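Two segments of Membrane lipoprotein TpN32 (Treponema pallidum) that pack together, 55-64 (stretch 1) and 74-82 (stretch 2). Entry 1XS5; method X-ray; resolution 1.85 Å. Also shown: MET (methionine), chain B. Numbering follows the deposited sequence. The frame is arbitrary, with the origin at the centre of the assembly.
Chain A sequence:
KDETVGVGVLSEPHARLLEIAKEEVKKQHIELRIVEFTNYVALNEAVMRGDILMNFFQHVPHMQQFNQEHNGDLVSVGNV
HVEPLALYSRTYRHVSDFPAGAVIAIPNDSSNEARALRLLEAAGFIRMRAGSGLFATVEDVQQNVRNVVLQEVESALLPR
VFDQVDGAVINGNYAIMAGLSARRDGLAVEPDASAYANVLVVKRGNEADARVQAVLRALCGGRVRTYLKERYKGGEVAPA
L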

ATOM      1  N   ASN A  55       5.972  -6.386 -10.680  1.00 13.54           N
ATOM      2  CA  ASN A  55       4.771  -5.656 -10.344  1.00 14.35           C
ATOM      3  C   ASN A  55       5.121  -4.587  -9.372  1.00 14.73           C
ATOM      4  O   ASN A  55       6.203  -4.615  -8.750  1.00 14.44           O
ATOM      5  CB  ASN A  55       3.575  -6.521  -9.854  1.00  9.59           C
ATOM      6  CG  ASN A  55       3.793  -7.234  -8.538  1.00 13.81           C
ATOM      7  OD1 ASN A  55       4.364  -6.692  -7.550  1.00 14.30           O
ATOM      8  ND2 ASN A  55       3.265  -8.480  -8.476  1.00 13.23           N
ATOM      9  N   PHE A  56       4.243  -3.594  -9.292  1.00 12.52           N
ATOM     10  CA  PHE A  56       4.523  -2.474  -8.398  1.00 13.96           C
ATOM     11  C   PHE A  56       3.225  -2.013  -7.738  1.00 12.39           C
ATOM     12  O   PHE A  56       2.478  -1.183  -8.276  1.00 10.43           O
ATOM     13  CB  PHE A  56       5.194  -1.350  -9.213  1.00 12.45           C
ATOM     14  CG  PHE A  56       5.535  -0.097  -8.393  1.00 15.35           C
ATOM     15  CD1 PHE A  56       6.097  -0.200  -7.132  1.00 14.06           C
ATOM     16  CD2 PHE A  56       5.332   1.150  -8.906  1.00 12.11           C
ATOM     17  CE1 PHE A  56       6.445   0.955  -6.418  1.00 17.45           C
ATOM     18  CE2 PHE A  56       5.683   2.278  -8.199  1.00 16.11           C
ATOM     19  CZ  PHE A  56       6.232   2.166  -6.964  1.00 15.56           C
ATOM     20  N   PHE A  57       2.939  -2.561  -6.555  1.00 12.42           N
ATOM     21  CA  PHE A  57       1.695  -2.170  -5.862  1.00 12.33           C
ATOM     22  C   PHE A  57       1.640  -2.481  -4.364  1.00 10.60           C
ATOM     23  O   PHE A  57       0.714  -2.048  -3.707  1.00 10.27           O
ATOM     24  CB  PHE A  57       0.495  -2.909  -6.470  1.00  9.88           C
ATOM     25  CG  PHE A  57       0.364  -4.343  -5.980  1.00 10.32           C
ATOM     26  CD1 PHE A  57       1.188  -5.350  -6.482  1.00 12.32           C
ATOM     27  CD2 PHE A  57      -0.588  -4.676  -5.015  1.00  8.94           C
ATOM     28  CE1 PHE A  57       1.054  -6.685  -6.036  1.00 10.49           C
ATOM     29  CE2 PHE A  57      -0.737  -5.987  -4.561  1.00  8.70           C
ATOM     30  CZ  PHE A  57       0.081  -7.001  -5.076  1.00  8.93           C
ATOM     31  N   GLN A  58       2.643  -3.191  -3.827  1.00 12.35           N
ATOM     32  CA  GLN A  58       2.556  -3.644  -2.451  1.00  8.54           C
ATOM     33  C   GLN A  58       3.793  -3.340  -1.618  1.00 13.68           C
ATOM     34  O   GLN A  58       4.808  -2.877  -2.159  1.00 12.50           O
ATOM     35  CB  GLN A  58       2.375  -5.169  -2.468  1.00 13.34           C
ATOM     36  CG  GLN A  58       3.717  -5.932  -2.844  1.00 14.28           C
ATOM     37  CD  GLN A  58       3.522  -7.373  -3.376  1.00 12.23           C
ATOM     38  OE1 GLN A  58       2.970  -8.225  -2.715  1.00 15.89           O
ATOM     39  NE2 GLN A  58       3.990  -7.615  -4.566  1.00 16.54           N
ATOM     40  N   HIS A  59       3.691  -3.643  -0.319  1.00 12.09           N
ATOM     41  CA  HIS A  59       4.844  -3.492   0.573  1.00 14.46           C
ATOM     42  C   HIS A  59       5.374  -4.916   0.921  1.00 17.37           C
ATOM     43  O   HIS A  59       4.746  -5.922   0.565  1.00 13.39           O
ATOM     44  CB  HIS A  59       4.459  -2.679   1.826  1.00 10.40           C
ATOM     45  CG  HIS A  59       3.159  -3.072   2.451  1.00 14.01           C
ATOM     46  ND1 HIS A  59       2.909  -4.328   2.958  1.00 12.12           N
ATOM     47  CD2 HIS A  59       2.055  -2.342   2.711  1.00 10.70           C
ATOM     48  CE1 HIS A  59       1.712  -4.354   3.509  1.00 11.93           C
ATOM     49  NE2 HIS A  59       1.174  -3.155   3.373  1.00 14.72           N
ATOM     50  N   VAL A  60       6.527  -5.021   1.593  1.00 15.16           N
ATOM     51  CA  VAL A  60       7.064  -6.339   1.882  1.00 14.73           C
ATOM     52  C   VAL A  60       6.195  -7.285   2.743  1.00 12.02           C
ATOM     53  O   VAL A  60       6.134  -8.488   2.459  1.00 17.97           O
ATOM     54  CB  VAL A  60       8.533  -6.242   2.449  1.00 15.86           C
ATOM     55  CG1 VAL A  60       9.029  -7.634   2.818  1.00 13.43           C
ATOM     56  CG2 VAL A  60       9.464  -5.676   1.358  1.00 14.92           C
ATOM     57  N   PRO A  61       5.541  -6.772   3.818  1.00 13.45           N
ATOM     58  CA  PRO A  61       4.700  -7.663   4.620  1.00 16.90           C
ATOM     59  C   PRO A  61       3.592  -8.297   3.751  1.00 14.21           C
ATOM     60  O   PRO A  61       3.230  -9.442   3.939  1.00 16.39           O
ATOM     61  CB  PRO A  61       4.126  -6.729   5.703  1.00 16.76           C
ATOM     62  CG  PRO A  61       5.282  -5.811   5.987  1.00 17.87           C
ATOM     63  CD  PRO A  61       5.798  -5.498   4.544  1.00 14.54           C
ATOM     64  N   HIS A  62       3.060  -7.546   2.792  1.00 13.56           N
ATOM     65  CA  HIS A  62       2.021  -8.089   1.923  1.00 13.45           C
ATOM     66  C   HIS A  62       2.590  -9.206   1.027  1.00 12.62           C
ATOM     67  O   HIS A  62       1.978 -10.235   0.862  1.00 14.76           O
ATOM     68  CB  HIS A  62       1.396  -6.968   1.081  1.00 11.13           C
ATOM     69  CG  HIS A  62       0.276  -7.442   0.210  1.00 13.54           C
ATOM     70  ND1 HIS A  62       0.482  -7.951  -1.052  1.00 11.75           N
ATOM     71  CD2 HIS A  62      -1.047  -7.555   0.453  1.00 10.68           C
ATOM     72  CE1 HIS A  62      -0.675  -8.352  -1.553  1.00  8.44           C
ATOM     73  NE2 HIS A  62      -1.618  -8.128  -0.654  1.00 15.35           N
ATOM     74  N   MET A  63       3.755  -8.965   0.456  1.00 15.04           N
ATOM     75  CA  MET A  63       4.454  -9.913  -0.401  1.00 16.26           C
ATOM     76  C   MET A  63       4.757 -11.191   0.402  1.00 18.46           C
ATOM     77  O   MET A  63       4.580 -12.328  -0.098  1.00 16.59           O
ATOM     78  CB  MET A  63       5.771  -9.276  -0.871  1.00 17.21           C
ATOM     79  CG  MET A  63       6.493 -10.094  -1.919  1.00 17.26           C
ATOM     80  SD  MET A  63       8.169  -9.512  -2.202  1.00 20.20           S
ATOM     81  CE  MET A  63       8.991 -10.005  -0.624  1.00 18.86           C
ATOM     82  N   GLN A  64       5.222 -11.002   1.643  1.00 17.88           N
ATOM     83  CA  GLN A  64       5.516 -12.150   2.518  1.00 18.94           C
ATOM     84  C   GLN A  64       4.279 -12.947   2.790  1.00 20.96           C
ATOM     85  O   GLN A  64       4.308 -14.178   2.731  1.00 22.16           O
ATOM     86  CB  GLN A  64       6.177 -11.686   3.832  1.00 16.47           C
ATOM     87  CG  GLN A  64       7.587 -11.181   3.543  1.00 22.61           C
ATOM     88  CD  GLN A  64       8.270 -10.509   4.724  1.00 38.09           C
ATOM     89  OE1 GLN A  64       7.608  -9.975   5.624  1.00 38.92           O
ATOM     90  NE2 GLN A  64       9.616 -10.503   4.710  1.00 34.38           N
ATOM     91  N   LEU A  74       8.283 -14.768  -4.518  1.00 18.40           N
ATOM     92  CA  LEU A  74       8.496 -13.367  -4.881  1.00 18.34           C
ATOM     93  C   LEU A  74       9.528 -12.717  -3.960  1.00 21.67           C
ATOM     94  O   LEU A  74       9.638 -13.104  -2.798  1.00 19.71           O
ATOM     95  CB  LEU A  74       7.169 -12.602  -4.746  1.00 20.74           C
ATOM     96  CG  LEU A  74       6.045 -13.164  -5.628  1.00 21.36           C
ATOM     97  CD1 LEU A  74       4.785 -12.340  -5.406  1.00 25.82           C
ATOM     98  CD2 LEU A  74       6.452 -13.127  -7.082  1.00 22.38           C
ATOM     99  N   VAL A  75      10.263 -11.741  -4.491  1.00 17.08           N
ATOM    100  CA  VAL A  75      11.259 -10.985  -3.742  1.00 22.81           C
ATOM    101  C   VAL A  75      11.193  -9.532  -4.157  1.00 18.75           C
ATOM    102  O   VAL A  75      10.818  -9.214  -5.284  1.00 20.69           O
ATOM    103  CB  VAL A  75      12.718 -11.427  -4.019  1.00 24.39           C
ATOM    104  CG1 VAL A  75      12.963 -12.851  -3.515  1.00 27.15           C
ATOM    105  CG2 VAL A  75      13.012 -11.305  -5.485  1.00 23.15           C
ATOM    106  N   SER A  76      11.536  -8.655  -3.226  1.00 17.18           N
ATOM    107  CA  SER A  76      11.597  -7.229  -3.500  1.00 17.32           C
ATOM    108  C   SER A  76      12.970  -6.898  -4.064  1.00 24.67           C
ATOM    109  O   SER A  76      13.970  -7.413  -3.544  1.00 26.00           O
ATOM    110  CB  SER A  76      11.478  -6.411  -2.212  1.00 20.46           C
ATOM    111  OG  SER A  76      11.870  -5.071  -2.492  1.00 21.47           O
ATOM    112  N   VAL A  77      13.048  -6.044  -5.079  1.00 19.04           N
ATOM    113  CA  VAL A  77      14.357  -5.646  -5.583  1.00 25.73           C
ATOM    114  C   VAL A  77      14.690  -4.234  -5.107  1.00 25.78           C
ATOM    115  O   VAL A  77      15.774  -3.724  -5.374  1.00 27.51           O
ATOM    116  CB  VAL A  77      14.470  -5.708  -7.133  1.00 24.03           C
ATOM    117  CG1 VAL A  77      14.127  -7.099  -7.607  1.00 27.03           C
ATOM    118  CG2 VAL A  77      13.580  -4.648  -7.801  1.00 22.08           C
ATOM    119  N   GLY A  78      13.768  -3.614  -4.377  1.00 23.26           N
ATOM    120  CA  GLY A  78      14.008  -2.293  -3.860  1.00 24.12           C
ATOM    121  C   GLY A  78      12.810  -1.506  -3.360  1.00 26.30           C
ATOM    122  O   GLY A  78      11.702  -1.639  -3.892  1.00 23.02           O
ATOM    123  N   ASN A  79      13.040  -0.699  -2.317  1.00 22.25           N
ATOM    124  CA  ASN A  79      11.996   0.177  -1.788  1.00 24.35           C
ATOM    125  C   ASN A  79      11.923   1.380  -2.697  1.00 20.93           C
ATOM    126  O   ASN A  79      12.934   1.916  -3.094  1.00 24.95           O
ATOM    127  CB  ASN A  79      12.328   0.695  -0.385  1.00 25.69           C
ATOM    128  CG  ASN A  79      12.478  -0.402   0.594  1.00 24.90           C
ATOM    129  OD1 ASN A  79      11.720  -1.381   0.576  1.00 26.71           O
ATOM    130  ND2 ASN A  79      13.464  -0.272   1.460  1.00 27.84           N
ATOM    131  N   VAL A  80      10.714   1.814  -3.000  1.00 15.79           N
ATOM    132  CA  VAL A  80      10.485   2.948  -3.871  1.00 16.65           C
ATOM    133  C   VAL A  80       9.856   4.161  -3.154  1.00 16.31           C
ATOM    134  O   VAL A  80      10.315   5.313  -3.302  1.00 18.61           O
ATOM    135  CB  VAL A  80       9.526   2.541  -5.044  1.00 17.28           C
ATOM    136  CG1 VAL A  80       9.290   3.707  -5.934  1.00 17.77           C
ATOM    137  CG2 VAL A  80      10.144   1.380  -5.869  1.00 17.07           C
ATOM    138  N   HIS A  81       8.766   3.938  -2.424  1.00 19.18           N
ATOM    139  CA  HIS A  81       8.115   5.048  -1.762  1.00 14.14           C
ATOM    140  C   HIS A  81       7.317   4.579  -0.554  1.00 17.56           C
ATOM    141  O   HIS A  81       7.145   3.384  -0.390  1.00 17.36           O
ATOM    142  CB  HIS A  81       7.189   5.780  -2.734  1.00 15.22           C
ATOM    143  CG  HIS A  81       5.904   5.051  -3.066  1.00 12.31           C
ATOM    144  ND1 HIS A  81       5.742   4.303  -4.212  1.00 19.14           N
ATOM    145  CD2 HIS A  81       4.705   5.021  -2.430  1.00 17.64           C
ATOM    146  CE1 HIS A  81       4.495   3.849  -4.269  1.00 23.01           C
ATOM    147  NE2 HIS A  81       3.844   4.270  -3.202  1.00 18.38           N
ATOM    148  N   VAL A  82       6.875   5.533   0.271  1.00 14.62           N
ATOM    149  CA  VAL A  82       6.072   5.260   1.473  1.00 17.34           C
ATOM    150  C   VAL A  82       4.743   6.003   1.298  1.00 19.64           C
ATOM    151  O   VAL A  82       4.727   7.103   0.760  1.00 17.85           O
ATOM    152  CB  VAL A  82       6.772   5.738   2.799  1.00 23.78           C
ATOM    153  CG1 VAL A  82       8.099   4.976   3.009  1.00 20.48           C
ATOM    154  CG2 VAL A  82       7.016   7.257   2.772  1.00 28.69           C
TER
HETATM  155  N   MET B 301      -0.121   1.169  -1.651  1.00 16.99           N
HETATM  156  CA  MET B 301      -0.538   0.301  -0.490  1.00 15.58           C
HETATM  157  C   MET B 301      -0.071   0.839   0.881  1.00 19.64           C
HETATM  158  O   MET B 301      -0.892   0.881   1.830  1.00 18.90           O
HETATM  159  CB  MET B 301       0.018  -1.129  -0.665  1.00 16.82           C
HETATM  160  CG  MET B 301      -0.610  -2.104   0.309  1.00 13.47           C
HETATM  161  SD  MET B 301       0.025  -3.792   0.190  1.00 12.43           S
HETATM  162  CE  MET B 301      -0.934  -4.347  -1.282  1.00 10.58           C
HETATM  163  OXT MET B 301       1.119   1.209   0.988  1.00 20.90           O

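No hydrogen bond crosses between these two stretches; the 359 Å² they bury, both sides summed, rests on van der Waals contact. The helix 60-64 runs at 160° to the strand 74-82, nearly antiparallel, with axes 9.0 Å apart at closest approach. The register agrees with this: CA of Val60 lies 7.1 Å from CA of Ser76, and CA of Met63 lies 7.0 Å from CA of Leu74.

Met63 contributes the largest covered area, 79 Å². Its chi1 and chi2 are both t; with chi1 placing it, Met63 CG meets CB of Leu74 at 3.8 Å, while SD, set by chi2, rests 3.6 Å from both C of Val75 and N of Ser76, a polarizable sulfur against the peptide unit. Val60 CG2 approaches Ser76 CB at a looser 4.2 Å. The Ser76 hydroxyl is engaged within its own strand, where OG accepts from Gly78 N at 3.0 Å.

At the other end, the Phe56 CA-to-CB bond points sideways, yet its t rotamer carries the ring across a CA separation of 9.2 Å from Val80. CZ then touches CG1 of Val80 at 3.6 Å, an apolar contact, and ND1 of His81 at 3.5 Å, at the edge of the imidazole. The two ring planes stand at 86°, centroids 5.5 Å apart.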